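Local coordinates for protein UDP-N-acetylglucosamine pyrophosphorylase (Entamoeba histolytica, PDB 3OC9) that probably catalyses the transfer of a uridylyl group from UTP to N-acetyl-alpha-D-glucosamine 1-phosphate, giving UDP-N-acetylglucosamine and diphosphate, at residues A[78-83]-A[90-95]; A[71-76]-A[94-99]; A[36-41]-A[191-196]; A[209-214]-A[262-267]; A[60-65]-A[376-381]. All coordinates share one frame; numbering follows the deposited sequence.

Contact 1 of 5, residues A[78-83]-A[90-95]; sequences RLQELA and KNVMIH
A helix-to-loop contact, in which Gln80 reaches from the last turns of helix 68-87 to the backbone of Val92, Met93 and Ile94, closes the connection that carries the chain from that helix into strand 95-100. The amide of Gln80 does the polar work. Its OE1 accepts a nearly straight hydrogen bond from Ile94 N, 2.9 Å long with an angle of 171° at the hydrogen, and the donor lies 20° out of the carbonyl plane. Beyond CG the chain is extended (chi2 172°), which carries CD across the Val92 carbonyl, with CD 3.3 Å from Val92 O. Gln124 NE2 also donates to Gln80 OE1 and to Ile94 O, so the glutamine oxygen is gripped by two donors. This is the returning half of a beta-alpha-beta crossover: strand 36-41 and strand 95-100 are parallel neighbours in the GT-A-like sheet, and helix 68-87 lies on the path between them. Apolar groups pack beside the amide. Ile94 CD1 meets Leu79 CB at 4.0 Å, while the side chains of Ile94 and Gln80 cross at a slant, with Ile94 CG1 4.0 Å from Gln80 CG. One helical turn on from Leu79, the methyl CB of Ala83 touches Val92 CG1 at 4.1 Å, and Ile31 of helix 21-32 packs against Ala83, Val92 and Ile94.

Contact 2 of 5, residues A[71-76]-A[94-99]; sequences MTSERL and IHWFLM
Thr72 lays its methyl CG2 over one face of the Trp96 indole, in a CH-pi contact 4.0 Å from CG2 to the centroid of the six-membered ring and 26° off the ring normal. CG2 sits toward the rim, equally close to CZ2 and CH2 of Trp96. The threonine torsion sets this up: CG2 stands anti to the backbone N, while OG1 lies beside that N (chi1 -52°). Ser73, next along the helix, approaches the same indole at its edge, its OG lying near the ring plane 3.6 Å from Trp96 CZ3; that hydroxyl is hydrogen-bonded to Phe69 O. Leu76, one turn beyond Thr72, divides its two methyls between two strand-side residues. Its CD1 comes obliquely to Trp96 CE3 at 3.9 Å, and its CD2 meets Ile94 CG2 at 4.1 Å. Helix 68-87 thus packs on strand 95-100 as one helical layer of the Rossmann-like alpha/beta/alpha sandwich, the short segments running nearly antiparallel (157°) with 11.1 Å between their axes. Trp96 NE1 donates to Thr40 OG1 of the adjacent strand 36-41. With a methyl over one face and its N-H paired, the buried indole is probably held largely by van der Waals packing, and its hydrogen bond helps set how the ring is turned between helix and sheet.

Contact 3 of 5, residues A[36-41]-A[191-196]; sequences TALITP and CKDVDP. Unlike the reference sequence in segment 36-41: Pro41 (reference Leu).
Val194 packs tightly against the start of strand 36-41, spreading its two methyls over three residues, whereas the contact thins out toward Asp193 and the partly exposed Lys192. CG1 of Val194, anti to its backbone N (chi1 -175°), lies 3.7 Å from Thr36 OG1 and nearly as close to Thr36 CB. The other methyl, CG2, comes to 3.6 Å from Ala37 O and touches Leu38 CB at 4.0 Å. Around Asp193 the approach is looser: both methyls of Leu38, CD1 and CD2, stand 4.1 Å from Asp193 OD1, a van der Waals approach. Further out, Lys192 sends its ammonium group to a salt bridge with Glu386. The strand is a central one of the Rossmann-like sheet of this family, paired in parallel with both 95-100 and 180-184, and 191-196 is a loop laid against its side before helix 196-204. Val194 is the centre of an inverse gamma turn; a weak Asp195 N to Asp193 O bond closes the turn, and Asp193 N donates to Cys191 SG at 3.5 Å. No hydrogen bond joins the two segments; the contact relies on van der Waals packing of the valine methyls, in part against oxygens, while the buried Asp193 OD1 is satisfied by His184 NE2 of strand 180-184, outside the two segments.

Contact 4 of 5, residues A[209-214]-A[262-267]; sequences ICIKIV and SINGYS
Two antiparallel strands of the large mixed sheet of this GT-A-like nucleotidyltransferase, 209-215 and 263-267, meet here with their axes 4.7 Å apart. Cys210 and Gly265 form the hydrogen-bonded pair: Cys210 N donates to Gly265 O and Gly265 N to Cys210 O, both 2.9 Å. Non-hydrogen-bonded pairs stand before and after it, Ile209 with Tyr266 and Ile211 with Asn264. A third backbone bond runs from Lys212 N to Ile263 O, 3.2 Å. Strand 209-215 is an inner strand, for its other edge pairs in parallel with 322-326, and the corner at Ser262 divides 258-261 from 263-267, each of which lies along it. On the sheet face of Ile209, Ile211, Asn264 and Tyr266, the Tyr266 ring and the Ile209 side chain run side by side, Ile209 CG2 lying 4.0 Å from Tyr266 CE1. Asn264 CG is anti to the carbonyl carbon (chi1 -61°), and the amide beyond it sets OD1 beside Ile211 CG2, at 3.3 Å. A water near the corner accepts from Ile263 N and has Lys212 O and Asn264 OD1 within hydrogen-bonding reach. The extended chain of Lys212 lays CD against Ile263 CG2 at 3.9 Å, and its ammonium group bridges Glu332 and Asp195.

Contact 5 of 5, residues A[60-65]-A[376-381]; sequences LPFEIP and ICEISF
Glu378, on the short strand 377-379 that pairs in parallel with 402-404, grips the backbone of the turn 60-65 with its carboxylate. From CB its chain runs out extended, chi2 -161°, carrying CD to 3.6 Å from Glu63 N. At the tip the two oxygens divide the work. OE2 accepts from Glu63 N at 2.9 Å and 162°, met on the syn side and 17° out of the carboxylate plane, and lies 3.4 Å from Phe62 CB; Tyr355 OH of helix 347-364 is its second hydrogen-bond partner. OE1 receives a weak bond from Ile64 N, 3.4 Å, so one carboxylate faces two successive N-H groups, firmly only at Glu63. Just before them, Pro61 centres an inverse gamma turn closed by Phe62 N to Leu60 O. Along the outer side, the bent chain of Glu63 crosses Ile376 at about a right angle, with OE2 of Glu63 4.0 Å from Ile376 CD1. If both glutamates are ionised, their like charges lie close (Glu63 OE2 to Glu378 OE2 5.2 Å), which the backbone N-H groups may partly offset at Glu378. A water donates both to Glu378 OE1 and to Ile64 O, the latter at 2.7 Å.

Contacts 1 and 2 share helix 68-87 and residues Ile94 and His95, their centres 12 Å apart. Contact 3, its centre about 7 Å from that of contact 2, lies on strand 36-41, the sheet neighbour of strand 95-100, to which it is joined by backbone bonds. Contact 4 belongs to the same mixed sheet farther across, its centre about 11 Å from that of contact 3, and the salt bridge between Asp195 and Lys212 connects those two. The centres of contacts 4 and 5 are about 28 Å apart, yet Phe381 touches Met71 and Arg75 of the helix. Contacts 1 and 2 fall within the loop spanned by contact 3, contact 4 follows it, and contact 5 ties early to late chain, so the sheet core and the C-terminal part meet around helix 68-87.

Contact 1 of 5, residues A[78-83]-A[90-95]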
# COMPACT_ATOMS: atom_id res chain seq x y z
N ARG A 78 7.21 8.60 13.75
CA ARG A 78 7.12 7.74 14.96
C ARG A 78 8.05 6.51 14.90
O ARG A 78 8.68 6.15 15.91
CB ARG A 78 5.66 7.31 15.21
CG ARG A 78 5.43 6.37 16.42
CD ARG A 78 5.91 7.01 17.74
NE ARG A 78 5.53 6.20 18.91
CZ ARG A 78 5.99 6.41 20.15
NH1 ARG A 78 6.86 7.40 20.39
NH2 ARG A 78 5.57 5.64 21.15
N LEU A 79 8.12 5.87 13.73
CA LEU A 79 9.05 4.78 13.48
C LEU A 79 10.52 5.21 13.65
O LEU A 79 11.32 4.49 14.28
CB LEU A 79 8.82 4.16 12.08
CG LEU A 79 7.52 3.34 11.95
CD1 LEU A 79 7.18 3.09 10.47
CD2 LEU A 79 7.68 1.99 12.71
N GLN A 80 10.88 6.39 13.13
CA GLN A 80 12.25 6.92 13.34
C GLN A 80 12.58 7.09 14.84
O GLN A 80 13.68 6.76 15.29
CB GLN A 80 12.46 8.25 12.58
CG GLN A 80 12.62 8.09 11.04
CD GLN A 80 12.64 9.42 10.25
OE1 GLN A 80 12.86 9.42 9.03
NE2 GLN A 80 12.41 10.54 10.94
N GLU A 81 11.60 7.61 15.58
CA GLU A 81 11.71 7.86 17.04
C GLU A 81 11.92 6.57 17.85
O GLU A 81 12.81 6.50 18.70
CB GLU A 81 10.47 8.61 17.51
CG GLU A 81 10.49 9.08 18.97
CD GLU A 81 9.34 10.04 19.28
OE1 GLU A 81 8.15 9.68 19.09
OE2 GLU A 81 9.66 11.17 19.72
N LEU A 82 11.12 5.54 17.56
CA LEU A 82 11.27 4.23 18.22
C LEU A 82 12.65 3.59 17.99
O LEU A 82 13.27 3.05 18.94
CB LEU A 82 10.13 3.27 17.80
CG LEU A 82 8.70 3.60 18.27
CD1 LEU A 82 7.66 2.58 17.75
CD2 LEU A 82 8.63 3.66 19.81
N ALA A 83 13.13 3.64 16.75
CA ALA A 83 14.46 3.16 16.41
C ALA A 83 15.57 3.95 17.13
O ALA A 83 16.58 3.35 17.57
CB ALA A 83 14.68 3.19 14.89
N LYS A 90 21.46 9.19 17.23
CA LYS A 90 20.86 10.54 17.22
C LYS A 90 19.99 10.85 16.00
O LYS A 90 18.85 11.33 16.16
CB LYS A 90 21.94 11.62 17.36
N ASN A 91 20.52 10.62 14.81
CA ASN A 91 19.79 10.94 13.58
C ASN A 91 19.43 9.64 12.88
O ASN A 91 20.32 8.90 12.44
CB ASN A 91 20.61 11.83 12.64
CG ASN A 91 20.95 13.20 13.24
OD1 ASN A 91 22.10 13.64 13.16
ND2 ASN A 91 19.96 13.87 13.82
N VAL A 92 18.14 9.35 12.82
CA VAL A 92 17.65 8.16 12.10
C VAL A 92 16.74 8.62 10.95
O VAL A 92 15.81 9.42 11.18
CB VAL A 92 16.92 7.19 13.08
CG1 VAL A 92 16.14 6.09 12.32
CG2 VAL A 92 17.91 6.56 14.06
N MET A 93 16.99 8.13 9.73
CA MET A 93 16.24 8.58 8.53
C MET A 93 15.67 7.42 7.70
O MET A 93 16.41 6.50 7.35
CB MET A 93 17.13 9.49 7.65
CG MET A 93 16.42 10.14 6.44
SD MET A 93 17.34 11.49 5.61
CE MET A 93 17.13 12.81 6.78
N ILE A 94 14.36 7.48 7.40
CA ILE A 94 13.72 6.58 6.40
C ILE A 94 13.42 7.33 5.08
O ILE A 94 12.54 8.18 5.06
CB ILE A 94 12.38 5.94 6.95
CG1 ILE A 94 12.62 5.16 8.25
CG2 ILE A 94 11.72 5.01 5.86
CD1 ILE A 94 11.29 4.77 8.99
N HIS A 95 14.14 7.03 3.99
CA HIS A 95 13.88 7.66 2.68
C HIS A 95 12.54 7.14 2.07
O HIS A 95 12.22 5.96 2.22
CB HIS A 95 15.09 7.45 1.73
CG HIS A 95 16.28 8.31 2.07
ND1 HIS A 95 16.40 9.62 1.63
CD2 HIS A 95 17.38 8.07 2.83
CE1 HIS A 95 17.53 10.14 2.10
NE2 HIS A 95 18.13 9.23 2.84

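Contact 2 of 5, residues A[71-76]-A[94-99]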
# COMPACT_ATOMS: atom_id res chain seq x y z
N MET A 71 -0.94 11.51 7.20
CA MET A 71 -0.95 10.25 8.00
C MET A 71 0.36 9.46 7.83
O MET A 71 1.02 9.06 8.82
CB MET A 71 -2.12 9.32 7.57
CG MET A 71 -3.50 9.94 7.37
SD MET A 71 -4.71 9.53 8.64
CE MET A 71 -4.27 10.74 9.88
N THR A 72 0.73 9.21 6.57
CA THR A 72 1.99 8.51 6.23
C THR A 72 3.23 9.24 6.79
O THR A 72 4.10 8.62 7.40
CB THR A 72 2.11 8.24 4.69
OG1 THR A 72 0.92 7.60 4.21
CG2 THR A 72 3.35 7.35 4.37
N SER A 73 3.29 10.58 6.62
CA SER A 73 4.41 11.36 7.18
C SER A 73 4.56 11.15 8.70
O SER A 73 5.69 10.96 9.21
CB SER A 73 4.25 12.87 6.86
OG SER A 73 4.23 13.08 5.44
N GLU A 74 3.44 11.16 9.42
CA GLU A 74 3.44 11.04 10.89
C GLU A 74 3.86 9.63 11.38
O GLU A 74 4.60 9.50 12.38
CB GLU A 74 2.07 11.47 11.46
CG GLU A 74 1.83 13.01 11.36
CD GLU A 74 0.49 13.49 11.93
OE1 GLU A 74 -0.39 12.66 12.23
OE2 GLU A 74 0.31 14.73 12.05
N ARG A 75 3.43 8.59 10.66
CA ARG A 75 3.88 7.23 10.97
C ARG A 75 5.41 7.06 10.76
O ARG A 75 6.08 6.43 11.59
CB ARG A 75 3.05 6.19 10.18
CG ARG A 75 3.41 4.72 10.47
CD ARG A 75 2.19 3.79 10.38
NE ARG A 75 1.40 3.84 11.60
CZ ARG A 75 0.19 3.32 11.77
NH1 ARG A 75 -0.40 3.45 12.94
NH2 ARG A 75 -0.46 2.67 10.78
N LEU A 76 5.98 7.62 9.68
CA LEU A 76 7.43 7.59 9.48
C LEU A 76 8.19 8.32 10.62
O LEU A 76 9.22 7.83 11.11
CB LEU A 76 7.84 8.15 8.10
CG LEU A 76 7.38 7.38 6.84
CD1 LEU A 76 7.88 8.10 5.56
CD2 LEU A 76 7.88 5.92 6.86
N ILE A 94 14.36 7.48 7.40
CA ILE A 94 13.72 6.58 6.40
C ILE A 94 13.42 7.33 5.08
O ILE A 94 12.54 8.18 5.06
CB ILE A 94 12.38 5.94 6.95
CG1 ILE A 94 12.62 5.16 8.25
CG2 ILE A 94 11.72 5.01 5.86
CD1 ILE A 94 11.29 4.77 8.99
N HIS A 95 14.14 7.03 3.99
CA HIS A 95 13.88 7.66 2.68
C HIS A 95 12.54 7.14 2.07
O HIS A 95 12.22 5.96 2.22
CB HIS A 95 15.09 7.45 1.73
CG HIS A 95 16.28 8.31 2.07
ND1 HIS A 95 16.40 9.62 1.63
CD2 HIS A 95 17.38 8.07 2.83
CE1 HIS A 95 17.53 10.14 2.10
NE2 HIS A 95 18.13 9.23 2.84
N TRP A 96 11.78 8.03 1.40
CA TRP A 96 10.44 7.75 0.84
C TRP A 96 10.41 8.09 -0.66
O TRP A 96 10.62 9.26 -1.03
CB TRP A 96 9.37 8.58 1.61
CG TRP A 96 7.89 8.41 1.21
CD1 TRP A 96 7.35 7.47 0.33
CD2 TRP A 96 6.79 9.19 1.68
NE1 TRP A 96 5.97 7.65 0.25
CE2 TRP A 96 5.61 8.69 1.06
CE3 TRP A 96 6.68 10.27 2.58
CZ2 TRP A 96 4.33 9.23 1.31
CZ3 TRP A 96 5.39 10.81 2.84
CH2 TRP A 96 4.24 10.28 2.21
N PHE A 97 10.18 7.07 -1.50
CA PHE A 97 10.16 7.23 -2.97
C PHE A 97 8.68 7.19 -3.44
O PHE A 97 7.98 6.19 -3.19
CB PHE A 97 11.04 6.12 -3.63
CG PHE A 97 12.46 6.09 -3.09
CD1 PHE A 97 13.42 7.02 -3.54
CD2 PHE A 97 12.84 5.16 -2.12
CE1 PHE A 97 14.73 7.03 -3.02
CE2 PHE A 97 14.15 5.15 -1.59
CZ PHE A 97 15.10 6.10 -2.05
N LEU A 98 8.23 8.27 -4.09
CA LEU A 98 6.82 8.42 -4.47
C LEU A 98 6.67 8.43 -5.98
O LEU A 98 7.14 9.36 -6.65
CB LEU A 98 6.24 9.72 -3.90
CG LEU A 98 6.04 9.81 -2.39
CD1 LEU A 98 7.27 10.43 -1.78
CD2 LEU A 98 4.78 10.64 -2.08
N MET A 99 6.01 7.40 -6.52
CA MET A 99 5.84 7.27 -7.99
C MET A 99 4.68 8.12 -8.54
O MET A 99 3.54 8.00 -8.06
CB MET A 99 5.67 5.80 -8.42
CG MET A 99 5.74 5.58 -9.95
SD MET A 99 5.89 3.83 -10.50
CE MET A 99 4.29 3.20 -10.08

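Contact 3 of 5, residues A[36-41]-A[191-196]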
# COMPACT_ATOMS: atom_id res chain seq x y z
N THR A 36 16.65 0.91 5.51
CA THR A 36 15.23 0.71 5.08
C THR A 36 14.64 1.90 4.28
O THR A 36 15.12 3.03 4.41
CB THR A 36 14.26 0.40 6.28
OG1 THR A 36 14.03 1.58 7.08
CG2 THR A 36 14.78 -0.76 7.15
N ALA A 37 13.59 1.63 3.49
CA ALA A 37 12.86 2.67 2.72
C ALA A 37 11.38 2.33 2.51
O ALA A 37 10.99 1.14 2.60
CB ALA A 37 13.55 2.88 1.32
N LEU A 38 10.57 3.36 2.20
CA LEU A 38 9.15 3.21 1.82
C LEU A 38 8.95 3.56 0.32
O LEU A 38 9.57 4.52 -0.17
CB LEU A 38 8.25 4.16 2.67
CG LEU A 38 6.73 4.05 2.45
CD1 LEU A 38 6.19 2.67 2.96
CD2 LEU A 38 5.88 5.18 3.13
N ILE A 39 8.12 2.78 -0.39
CA ILE A 39 7.77 3.06 -1.81
C ILE A 39 6.24 3.13 -1.95
O ILE A 39 5.57 2.16 -1.60
CB ILE A 39 8.31 1.96 -2.79
CG1 ILE A 39 9.86 1.87 -2.74
CG2 ILE A 39 7.81 2.28 -4.25
CD1 ILE A 39 10.48 0.63 -3.49
N THR A 40 5.69 4.26 -2.44
CA THR A 40 4.22 4.33 -2.70
C THR A 40 3.86 5.07 -4.01
O THR A 40 4.64 5.87 -4.50
CB THR A 40 3.42 4.99 -1.54
OG1 THR A 40 3.85 6.33 -1.39
CG2 THR A 40 3.58 4.25 -0.17
N PRO A 41 2.65 4.82 -4.56
CA PRO A 41 2.15 5.74 -5.62
C PRO A 41 1.40 6.96 -5.06
O PRO A 41 0.82 6.89 -3.96
CB PRO A 41 1.20 4.86 -6.42
CG PRO A 41 0.70 3.79 -5.41
CD PRO A 41 1.66 3.77 -4.22
N CYS A 191 -2.41 0.82 6.99
CA CYS A 191 -1.07 0.26 6.67
C CYS A 191 0.04 0.66 7.67
O CYS A 191 0.17 1.85 8.04
CB CYS A 191 -0.68 0.59 5.22
SG CYS A 191 0.86 -0.21 4.65
N LYS A 192 0.84 -0.32 8.11
CA LYS A 192 1.95 -0.04 9.06
C LYS A 192 3.23 0.56 8.39
O LYS A 192 4.21 0.85 9.07
CB LYS A 192 2.29 -1.28 9.92
CG LYS A 192 1.23 -1.68 11.00
CD LYS A 192 1.72 -2.96 11.75
CE LYS A 192 0.78 -3.38 12.92
NZ LYS A 192 1.34 -4.61 13.64
N ASP A 193 3.23 0.74 7.06
CA ASP A 193 4.39 1.36 6.38
C ASP A 193 5.65 0.50 6.57
O ASP A 193 5.57 -0.71 6.30
CB ASP A 193 4.54 2.86 6.75
CG ASP A 193 3.32 3.70 6.30
OD1 ASP A 193 2.81 3.46 5.19
OD2 ASP A 193 2.87 4.61 7.03
N VAL A 194 6.78 1.06 7.04
CA VAL A 194 8.02 0.25 7.24
C VAL A 194 7.94 -0.53 8.59
O VAL A 194 8.55 -0.15 9.60
CB VAL A 194 9.33 1.13 7.08
CG1 VAL A 194 10.62 0.26 7.18
CG2 VAL A 194 9.33 1.89 5.75
N ASP A 195 7.17 -1.63 8.58
CA ASP A 195 6.79 -2.39 9.79
C ASP A 195 8.02 -3.12 10.36
O ASP A 195 8.54 -4.03 9.70
CB ASP A 195 5.67 -3.41 9.40
CG ASP A 195 5.21 -4.31 10.56
OD1 ASP A 195 5.61 -4.06 11.71
OD2 ASP A 195 4.44 -5.29 10.32
N PRO A 196 8.50 -2.75 11.58
CA PRO A 196 9.71 -3.44 12.11
C PRO A 196 9.56 -4.97 12.21
O PRO A 196 10.57 -5.70 12.03
CB PRO A 196 9.93 -2.81 13.50
CG PRO A 196 9.03 -1.64 13.58
CD PRO A 196 8.00 -1.70 12.47

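Contact 4 of 5, residues A[209-214]-A[262-267]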
# COMPACT_ATOMS: atom_id res chain seq x y z
N ILE A 209 11.52 -11.63 -1.58
CA ILE A 209 10.19 -11.01 -1.44
C ILE A 209 9.51 -11.55 -0.18
O ILE A 209 9.54 -12.79 0.07
CB ILE A 209 9.24 -11.30 -2.67
CG1 ILE A 209 9.97 -11.14 -4.02
CG2 ILE A 209 7.97 -10.35 -2.62
CD1 ILE A 209 9.13 -11.57 -5.26
N CYS A 210 8.90 -10.65 0.62
CA CYS A 210 8.00 -11.03 1.72
C CYS A 210 6.58 -10.49 1.38
O CYS A 210 6.37 -9.25 1.30
CB CYS A 210 8.52 -10.48 3.07
SG CYS A 210 7.48 -10.90 4.55
N ILE A 211 5.62 -11.41 1.21
CA ILE A 211 4.24 -11.06 0.75
C ILE A 211 3.23 -11.12 1.92
O ILE A 211 3.00 -12.21 2.46
CB ILE A 211 3.73 -12.04 -0.37
CG1 ILE A 211 4.75 -12.15 -1.52
CG2 ILE A 211 2.34 -11.60 -0.92
CD1 ILE A 211 4.45 -13.32 -2.58
N LYS A 212 2.63 -9.97 2.31
CA LYS A 212 1.54 -9.97 3.32
C LYS A 212 0.20 -10.48 2.73
O LYS A 212 -0.17 -10.10 1.60
CB LYS A 212 1.37 -8.58 4.02
CG LYS A 212 2.39 -8.38 5.22
CD LYS A 212 2.36 -6.95 5.82
CE LYS A 212 3.02 -6.90 7.22
NZ LYS A 212 2.96 -5.48 7.83
N ILE A 213 -0.50 -11.35 3.47
CA ILE A 213 -1.78 -11.93 3.01
C ILE A 213 -2.86 -11.86 4.09
O ILE A 213 -2.55 -11.77 5.30
CB ILE A 213 -1.64 -13.42 2.44
CG1 ILE A 213 -1.24 -14.45 3.53
CG2 ILE A 213 -0.62 -13.46 1.26
CD1 ILE A 213 -2.47 -15.06 4.38
N VAL A 214 -4.12 -11.91 3.65
CA VAL A 214 -5.27 -12.18 4.55
C VAL A 214 -5.87 -13.55 4.20
O VAL A 214 -5.97 -13.91 3.02
CB VAL A 214 -6.37 -11.05 4.48
CG1 VAL A 214 -5.83 -9.72 5.06
CG2 VAL A 214 -6.94 -10.83 3.01
N SER A 262 -1.43 -6.46 -1.44
CA SER A 262 -0.53 -5.38 -1.93
C SER A 262 0.23 -4.60 -0.83
O SER A 262 0.30 -3.37 -0.86
CB SER A 262 -1.25 -4.37 -2.87
OG SER A 262 -1.75 -4.96 -4.06
N ILE A 263 0.80 -5.34 0.12
CA ILE A 263 1.83 -4.78 1.04
C ILE A 263 3.02 -5.77 0.96
O ILE A 263 2.97 -6.85 1.57
CB ILE A 263 1.33 -4.60 2.52
CG1 ILE A 263 0.02 -3.79 2.59
CG2 ILE A 263 2.45 -3.93 3.42
CD1 ILE A 263 -0.73 -3.89 3.96
N ASN A 264 4.07 -5.40 0.19
CA ASN A 264 5.17 -6.35 -0.19
C ASN A 264 6.55 -5.77 0.10
O ASN A 264 6.82 -4.60 -0.21
CB ASN A 264 5.06 -6.73 -1.70
CG ASN A 264 3.72 -7.44 -2.03
OD1 ASN A 264 3.43 -8.51 -1.50
ND2 ASN A 264 2.90 -6.83 -2.91
N GLY A 265 7.42 -6.58 0.73
CA GLY A 265 8.83 -6.19 0.98
C GLY A 265 9.80 -6.81 -0.02
O GLY A 265 9.65 -7.98 -0.38
N TYR A 266 10.79 -6.02 -0.47
CA TYR A 266 11.77 -6.45 -1.49
C TYR A 266 13.22 -6.15 -1.06
O TYR A 266 13.50 -5.04 -0.56
CB TYR A 266 11.53 -5.71 -2.82
CG TYR A 266 10.16 -5.84 -3.46
CD1 TYR A 266 9.81 -6.98 -4.21
CD2 TYR A 266 9.23 -4.79 -3.40
CE1 TYR A 266 8.57 -7.09 -4.84
CE2 TYR A 266 7.97 -4.88 -4.05
CZ TYR A 266 7.64 -6.03 -4.75
OH TYR A 266 6.40 -6.11 -5.37
N SER A 267 14.14 -7.09 -1.28
CA SER A 267 15.59 -6.82 -1.10
C SER A 267 16.09 -5.96 -2.28
O SER A 267 15.52 -6.02 -3.37
CB SER A 267 16.40 -8.13 -0.95
OG SER A 267 16.53 -8.82 -2.21
O HOH W 1 0.80 -8.26 -0.37

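Contact 5 of 5, residues A[60-65]-A[376-381]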
# COMPACT_ATOMS: atom_id res chain seq x y z
N LEU A 60 -9.22 13.32 5.10
CA LEU A 60 -10.16 12.44 5.84
C LEU A 60 -11.00 13.23 6.87
O LEU A 60 -10.44 13.95 7.69
CB LEU A 60 -9.38 11.30 6.50
CG LEU A 60 -8.52 10.54 5.47
CD1 LEU A 60 -7.22 9.97 6.06
CD2 LEU A 60 -9.35 9.46 4.81
N PRO A 61 -12.34 13.07 6.86
CA PRO A 61 -13.15 13.88 7.79
C PRO A 61 -13.22 13.36 9.24
O PRO A 61 -14.31 13.09 9.75
CB PRO A 61 -14.54 13.88 7.13
CG PRO A 61 -14.61 12.52 6.43
CD PRO A 61 -13.18 12.27 5.94
N PHE A 62 -12.07 13.26 9.90
CA PHE A 62 -11.99 12.89 11.31
C PHE A 62 -12.34 14.12 12.17
O PHE A 62 -12.54 15.23 11.63
CB PHE A 62 -10.59 12.36 11.69
CG PHE A 62 -10.14 11.13 10.92
CD1 PHE A 62 -11.03 10.13 10.56
CD2 PHE A 62 -8.79 10.97 10.60
CE1 PHE A 62 -10.59 8.98 9.87
CE2 PHE A 62 -8.34 9.82 9.90
CZ PHE A 62 -9.26 8.84 9.54
N GLU A 63 -12.40 13.95 13.49
CA GLU A 63 -12.59 15.10 14.41
C GLU A 63 -11.45 16.11 14.26
O GLU A 63 -11.66 17.33 14.37
CB GLU A 63 -12.76 14.65 15.87
CG GLU A 63 -14.05 13.83 16.15
CD GLU A 63 -15.34 14.59 15.87
OE1 GLU A 63 -15.43 15.77 16.26
OE2 GLU A 63 -16.26 14.01 15.26
N ILE A 64 -10.24 15.59 14.02
CA ILE A 64 -9.07 16.40 13.63
C ILE A 64 -8.70 16.01 12.19
O ILE A 64 -8.08 14.96 11.97
CB ILE A 64 -7.87 16.19 14.60
CG1 ILE A 64 -8.27 16.41 16.06
CG2 ILE A 64 -6.68 17.08 14.21
CD1 ILE A 64 -8.83 17.80 16.36
N PRO A 65 -9.08 16.84 11.20
CA PRO A 65 -8.93 16.39 9.80
C PRO A 65 -7.49 16.41 9.27
O PRO A 65 -6.80 17.43 9.40
CB PRO A 65 -9.78 17.40 9.01
CG PRO A 65 -10.39 18.34 10.03
CD PRO A 65 -9.57 18.22 11.28
N ILE A 376 -16.18 7.53 19.62
CA ILE A 376 -14.97 8.27 19.15
C ILE A 376 -13.70 7.98 19.97
O ILE A 376 -13.67 8.20 21.18
CB ILE A 376 -15.23 9.80 19.09
CG1 ILE A 376 -16.45 10.08 18.20
CG2 ILE A 376 -13.98 10.58 18.59
CD1 ILE A 376 -16.96 11.49 18.28
N CYS A 377 -12.66 7.47 19.30
CA CYS A 377 -11.35 7.24 19.93
C CYS A 377 -10.27 7.51 18.86
O CYS A 377 -10.05 6.64 18.01
CB CYS A 377 -11.25 5.80 20.45
SG CYS A 377 -9.79 5.33 21.46
N GLU A 378 -9.68 8.70 18.88
CA GLU A 378 -8.67 9.14 17.88
C GLU A 378 -7.29 9.29 18.51
O GLU A 378 -7.08 10.15 19.39
CB GLU A 378 -9.06 10.46 17.20
CG GLU A 378 -10.42 10.45 16.52
CD GLU A 378 -10.62 11.55 15.48
OE1 GLU A 378 -9.74 12.43 15.27
OE2 GLU A 378 -11.68 11.53 14.82
N ILE A 379 -6.35 8.47 18.05
CA ILE A 379 -4.97 8.45 18.55
C ILE A 379 -4.01 8.79 17.40
O ILE A 379 -3.91 8.02 16.43
CB ILE A 379 -4.61 7.07 19.16
CG1 ILE A 379 -5.57 6.72 20.33
CG2 ILE A 379 -3.11 7.04 19.56
CD1 ILE A 379 -5.29 5.37 21.04
N SER A 380 -3.31 9.92 17.50
CA SER A 380 -2.44 10.40 16.41
C SER A 380 -1.37 9.37 16.02
O SER A 380 -0.76 8.75 16.90
CB SER A 380 -1.75 11.71 16.78
OG SER A 380 -0.89 12.13 15.72
N PHE A 381 -1.17 9.18 14.71
CA PHE A 381 -0.09 8.31 14.20
C PHE A 381 1.30 8.83 14.66
O PHE A 381 2.29 8.08 14.64
CB PHE A 381 -0.12 8.23 12.65
CG PHE A 381 -1.11 7.22 12.06
CD1 PHE A 381 -2.18 6.70 12.80
CD2 PHE A 381 -0.99 6.85 10.72
CE1 PHE A 381 -3.10 5.80 12.21
CE2 PHE A 381 -1.90 5.96 10.13
CZ PHE A 381 -2.95 5.43 10.88
O HOH W 2 -7.36 12.74 13.28